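Local atomic coordinates of putative cell surface protein (PDB entry 4OFQ), a protein that forms the C-terminal, beta-sandwich part of a Streptococcus pyogenes cell-surface adhesin of the antigen I/II family, which probably helps the bacterium attach to host surfaces. Residues Q45-Y50 with L147-N152; V193-F198 with V337-V342. One frame throughout, in Å; residues are numbered along the deposited sequence. Where two conformers were deposited one is given.

Contact 1: Q45-Y50 with L147-N152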
# COMPACT_ATOMS: atom_id res chain seq x y z
N GLN A 45 -0.67 22.84 7.25
CA GLN A 45 -1.68 23.76 7.75
C GLN A 45 -1.12 25.15 7.47
O GLN A 45 -0.13 25.56 8.07
CB GLN A 45 -1.90 23.53 9.25
CG GLN A 45 -2.94 24.41 9.97
CD GLN A 45 -3.25 23.87 11.37
OE1 GLN A 45 -2.45 23.14 11.95
NE2 GLN A 45 -4.42 24.23 11.91
N ASP A 46 -1.75 25.86 6.53
CA ASP A 46 -1.17 27.04 5.90
C ASP A 46 -1.56 28.33 6.61
O ASP A 46 -2.72 28.75 6.56
CB ASP A 46 -1.64 27.08 4.43
CG ASP A 46 -1.10 28.27 3.65
OD1 ASP A 46 -0.20 29.00 4.13
OD2 ASP A 46 -1.58 28.47 2.51
N PHE A 47 -0.60 28.99 7.24
CA PHE A 47 -0.88 30.22 7.97
C PHE A 47 -0.19 31.42 7.35
O PHE A 47 -0.32 32.53 7.84
CB PHE A 47 -0.43 30.09 9.43
CG PHE A 47 -1.29 29.17 10.25
CD1 PHE A 47 -2.64 29.05 9.98
CD2 PHE A 47 -0.74 28.45 11.30
CE1 PHE A 47 -3.44 28.19 10.75
CE2 PHE A 47 -1.54 27.60 12.07
CZ PHE A 47 -2.88 27.48 11.80
N ASP A 48 0.54 31.18 6.28
CA ASP A 48 1.34 32.22 5.64
C ASP A 48 0.60 33.56 5.43
O ASP A 48 1.14 34.62 5.73
CB ASP A 48 1.91 31.71 4.32
CG ASP A 48 2.82 32.71 3.66
OD1 ASP A 48 3.94 32.92 4.17
OD2 ASP A 48 2.41 33.29 2.64
N GLN A 49 -0.64 33.49 4.94
CA GLN A 49 -1.39 34.70 4.62
C GLN A 49 -1.70 35.56 5.86
O GLN A 49 -1.91 36.77 5.75
CB GLN A 49 -2.72 34.35 3.93
CG GLN A 49 -2.60 34.10 2.45
CD GLN A 49 -2.11 35.31 1.68
OE1 GLN A 49 -2.80 36.32 1.57
NE2 GLN A 49 -0.90 35.21 1.13
N TYR A 50 -1.73 34.92 7.03
CA TYR A 50 -2.12 35.60 8.26
C TYR A 50 -1.00 36.41 8.91
O TYR A 50 -1.26 37.17 9.84
CB TYR A 50 -2.66 34.58 9.27
CG TYR A 50 -3.83 33.79 8.76
CD1 TYR A 50 -4.92 34.43 8.18
CD2 TYR A 50 -3.84 32.40 8.83
CE1 TYR A 50 -6.00 33.70 7.70
CE2 TYR A 50 -4.91 31.67 8.35
CZ TYR A 50 -5.99 32.33 7.79
OH TYR A 50 -7.06 31.61 7.31
N LEU A 147 3.47 31.01 10.71
CA LEU A 147 4.23 29.77 10.86
C LEU A 147 3.36 28.55 10.58
O LEU A 147 2.55 28.15 11.43
CB LEU A 147 4.83 29.69 12.27
CG LEU A 147 5.81 30.81 12.65
CD1 LEU A 147 6.18 30.78 14.14
CD2 LEU A 147 7.06 30.69 11.80
N ASP A 148 3.53 27.96 9.40
CA ASP A 148 2.77 26.78 9.02
C ASP A 148 2.98 25.62 9.99
O ASP A 148 4.04 25.48 10.60
CB ASP A 148 3.16 26.29 7.62
CG ASP A 148 2.84 27.29 6.52
OD1 ASP A 148 2.04 28.23 6.74
OD2 ASP A 148 3.41 27.12 5.42
N ILE A 149 1.97 24.77 10.11
CA ILE A 149 2.10 23.54 10.88
C ILE A 149 2.20 22.38 9.91
O ILE A 149 1.43 22.30 8.95
CB ILE A 149 0.91 23.34 11.84
CG1 ILE A 149 0.57 24.64 12.58
CG2 ILE A 149 1.21 22.19 12.83
CD1 ILE A 149 1.71 25.19 13.43
N THR A 150 3.15 21.47 10.16
CA THR A 150 3.34 20.29 9.32
C THR A 150 3.01 19.02 10.10
O THR A 150 3.58 18.76 11.16
CB THR A 150 4.78 20.22 8.79
OG1 THR A 150 5.06 21.40 8.02
CG2 THR A 150 4.98 18.97 7.91
N TYR A 151 2.07 18.24 9.56
CA TYR A 151 1.64 16.99 10.18
C TYR A 151 2.27 15.84 9.41
O TYR A 151 2.17 15.77 8.18
CB TYR A 151 0.11 16.87 10.14
CG TYR A 151 -0.68 17.92 10.91
CD1 TYR A 151 -0.70 19.25 10.49
CD2 TYR A 151 -1.42 17.58 12.04
CE1 TYR A 151 -1.43 20.22 11.20
CE2 TYR A 151 -2.16 18.54 12.75
CZ TYR A 151 -2.15 19.85 12.33
OH TYR A 151 -2.88 20.83 13.02
N ASN A 152 2.92 14.93 10.12
CA ASN A 152 3.49 13.75 9.49
C ASN A 152 2.77 12.53 10.05
O ASN A 152 2.92 12.20 11.22
CB ASN A 152 4.98 13.68 9.78
CG ASN A 152 5.70 12.69 8.91
OD1 ASN A 152 5.43 11.50 8.95
ND2 ASN A 152 6.65 13.18 8.12
O HOH W 1 2.16 28.03 3.22

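Contact 2: V193-F198 with V337-V342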
# COMPACT_ATOMS: atom_id res chain seq x y z
N VAL A 193 -2.73 -14.59 -8.13
CA VAL A 193 -1.82 -15.50 -8.82
C VAL A 193 -2.59 -16.76 -9.21
O VAL A 193 -3.65 -17.03 -8.66
CB VAL A 193 -0.58 -15.89 -7.96
CG1 VAL A 193 0.35 -14.67 -7.78
CG2 VAL A 193 -1.01 -16.45 -6.62
N HIS A 194 -2.06 -17.51 -10.17
CA HIS A 194 -2.76 -18.68 -10.66
C HIS A 194 -1.83 -19.89 -10.75
O HIS A 194 -0.63 -19.76 -11.01
CB HIS A 194 -3.39 -18.39 -12.03
CG HIS A 194 -4.37 -17.26 -12.01
ND1 HIS A 194 -4.00 -15.95 -12.20
CD2 HIS A 194 -5.71 -17.25 -11.80
CE1 HIS A 194 -5.07 -15.18 -12.12
NE2 HIS A 194 -6.12 -15.94 -11.87
N LYS A 195 -2.40 -21.06 -10.51
CA LYS A 195 -1.65 -22.29 -10.64
C LYS A 195 -2.32 -23.14 -11.69
O LYS A 195 -3.54 -23.21 -11.73
CB LYS A 195 -1.61 -23.07 -9.33
CG LYS A 195 -0.85 -24.39 -9.48
CD LYS A 195 -0.44 -24.97 -8.12
CE LYS A 195 0.42 -26.21 -8.31
NZ LYS A 195 0.99 -26.67 -7.03
N ASP A 196 -1.53 -23.75 -12.57
CA ASP A 196 -2.12 -24.73 -13.48
C ASP A 196 -1.29 -25.98 -13.47
O ASP A 196 -0.15 -26.00 -12.95
CB ASP A 196 -2.29 -24.17 -14.90
CG ASP A 196 -3.56 -24.67 -15.57
OD1 ASP A 196 -4.06 -25.79 -15.22
OD2 ASP A 196 -4.07 -23.94 -16.45
N VAL A 197 -1.88 -27.06 -13.97
CA VAL A 197 -1.17 -28.33 -14.07
C VAL A 197 -1.28 -28.84 -15.51
O VAL A 197 -2.36 -28.85 -16.11
CB VAL A 197 -1.69 -29.37 -13.04
CG1 VAL A 197 -3.19 -29.64 -13.21
CG2 VAL A 197 -0.90 -30.67 -13.16
N PHE A 198 -0.13 -29.22 -16.06
CA PHE A 198 -0.02 -29.63 -17.45
C PHE A 198 0.65 -30.98 -17.60
O PHE A 198 1.38 -31.43 -16.72
CB PHE A 198 0.85 -28.63 -18.21
CG PHE A 198 0.32 -27.24 -18.22
CD1 PHE A 198 -0.74 -26.90 -19.04
CD2 PHE A 198 0.90 -26.26 -17.43
CE1 PHE A 198 -1.23 -25.60 -19.05
CE2 PHE A 198 0.42 -24.97 -17.46
CZ PHE A 198 -0.65 -24.64 -18.27
N VAL A 337 -0.05 -14.10 -1.55
CA VAL A 337 -1.08 -14.20 -2.57
C VAL A 337 -1.28 -15.68 -2.83
O VAL A 337 -0.38 -16.36 -3.34
CB VAL A 337 -0.67 -13.47 -3.88
CG1 VAL A 337 -1.89 -13.23 -4.76
CG2 VAL A 337 0.01 -12.12 -3.55
N LYS A 338 -2.43 -16.21 -2.44
CA LYS A 338 -2.69 -17.63 -2.59
C LYS A 338 -3.33 -17.95 -3.93
O LYS A 338 -4.31 -17.32 -4.33
CB LYS A 338 -3.57 -18.14 -1.44
CG LYS A 338 -3.91 -19.62 -1.55
CD LYS A 338 -4.84 -20.06 -0.43
CE LYS A 338 -4.14 -19.99 0.91
NZ LYS A 338 -5.04 -20.44 2.01
N SER A 339 -2.80 -18.95 -4.63
CA SER A 339 -3.33 -19.33 -5.93
C SER A 339 -4.60 -20.16 -5.77
O SER A 339 -4.93 -20.62 -4.67
CB SER A 339 -2.29 -20.17 -6.70
OG SER A 339 -2.17 -21.48 -6.13
N ASN A 340 -5.30 -20.37 -6.88
CA ASN A 340 -6.31 -21.41 -6.95
C ASN A 340 -5.65 -22.74 -6.67
O ASN A 340 -4.42 -22.87 -6.77
CB ASN A 340 -6.92 -21.46 -8.34
CG ASN A 340 -5.87 -21.65 -9.42
OD1 ASN A 340 -5.13 -20.72 -9.73
ND2 ASN A 340 -5.79 -22.85 -9.99
N LYS A 341 -6.46 -23.74 -6.34
CA LYS A 341 -5.99 -25.12 -6.31
C LYS A 341 -6.16 -25.76 -7.68
O LYS A 341 -6.96 -25.30 -8.49
CB LYS A 341 -6.76 -25.93 -5.27
CG LYS A 341 -6.35 -25.68 -3.81
CD LYS A 341 -5.72 -26.95 -3.19
CE LYS A 341 -5.52 -26.80 -1.68
NZ LYS A 341 -5.02 -28.06 -1.03
N VAL A 342 -5.39 -26.82 -7.91
CA VAL A 342 -5.63 -27.76 -9.00
C VAL A 342 -5.61 -29.18 -8.44
O VAL A 342 -5.08 -29.40 -7.36
CB VAL A 342 -4.57 -27.66 -10.12
CG1 VAL A 342 -4.61 -26.27 -10.78
CG2 VAL A 342 -3.19 -27.93 -9.54
O HOH W 2 -4.92 -15.28 -6.11

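Contact 1: Q45-Y50 with L147-N152
Gln45 and Ile149 form an antiparallel hydrogen-bonded pair, Gln45 N giving to Ile149 O at 2.8 Å and Ile149 N to Gln45 O at 3.0 Å. Their side chains lie side by side on one face of the sheet. With CG anti to the backbone N (chi1 -180°) and an extended chain beyond, Gln45 reaches the edge of the Tyr151 ring, where Tyr151 OH donates to Gln45 OE1 at 2.6 Å from above the carbonyl plane. Past the pair, Asp148 OD1 accepts from Phe47 N at 2.8 Å, on the anti side and 30° out of the carboxylate plane, and weakly from Asp48 N. Asp48 N also gives to Asp46 OD1. Asp46 OD1 and Asp148 OD1 lie 3.5 Å apart, a like-charge approach probably eased by these N-H groups and by a water donating to Asp46 OD1 and Asp148 OD2; Asp46 OD2 accepts from Gln15 N. The Phe47 ring edge brings CD2 3.3 Å from Leu147 O, a buried oxygen without a hydrogen-bond partner, and CE2 lies 3.7 Å from Ile149 CG1; the side chain also touches Phe138. Strand pairing thus gives way to an Asx turn leading into a short 3-10 segment, at one end of a beta-sandwich sheet.

Contact 2: V193-F198 with V337-V342
Asn340 bridges to the backbone of Lys195 with both ends of its amide. Lys195 N donates to Asn340 OD1 at 2.9 Å, the donor tilted 28° from the carbonyl plane, while Asn340 ND2 gives to a lone pair of Lys195 O, also at 2.9 Å. Both bonds are nearly straight, 166° at the hydrogen. The side chain therefore occupies the backbone donor and acceptor of one residue. CG of Asn340 sits between its own backbone N and carbonyl carbon (chi1 56°), and ND2 also donates to Lys341 O, from well above that carbonyl plane; together the three bonds fix the amide's rotation. Ser339 OG gives to Asn340 O at 2.7 Å and accepts from Tyr328 N. Val197 N donates to Asp196 OD1, which also bonds Ser205 OG. A water accepts from Val193 N and donates to Lys338 O, linking the two backbone segments, which have no direct main-chain hydrogen bond between them. Apolar contacts flank the polar centre: Val193 CG2 lies 3.8 Å from Val337 CG1, and Val197 CG1 lies 3.9 Å from Val342 CB. Between them the extended Lys195 chain passes Val342 and runs inward to NZ, which is covalently linked to Asn326 CG, an intramolecular isopeptide bond, and hydrogen-bonded to Asp241 OD2. Strand 194-198 is an edge strand of a four-stranded antiparallel sheet, beside 216-222; residues 337-342 join strands 335-338 and 342-345, both paired with 323-332 in the domain's six-stranded sheet, so the contact links the two sheets at strand 194-198.

How the contacts relate
Contacts 1 and 2 lie in the two different antigen I/II C-terminal domains, on opposite sides of the chain's centre, nearest atoms about 27 Å apart, and are built from different strands. Both are largely buried, with one exposed residue in contact 1 and two in contact 2. Contact 1 joins neighbouring strands of one sheet, beginning with main-chain pairing and ending in carboxylates that receive backbone N-H groups. Contact 2 brings an edge strand of one sheet and a connecting segment of another together, running about the same way, without strand pairing: a side-chain amide replaces the main-chain bonds and valines supply the apolar contacts. Negative charge and water mark the turn in the first, whereas a covalent lysine-asparagine link leads inward from the second.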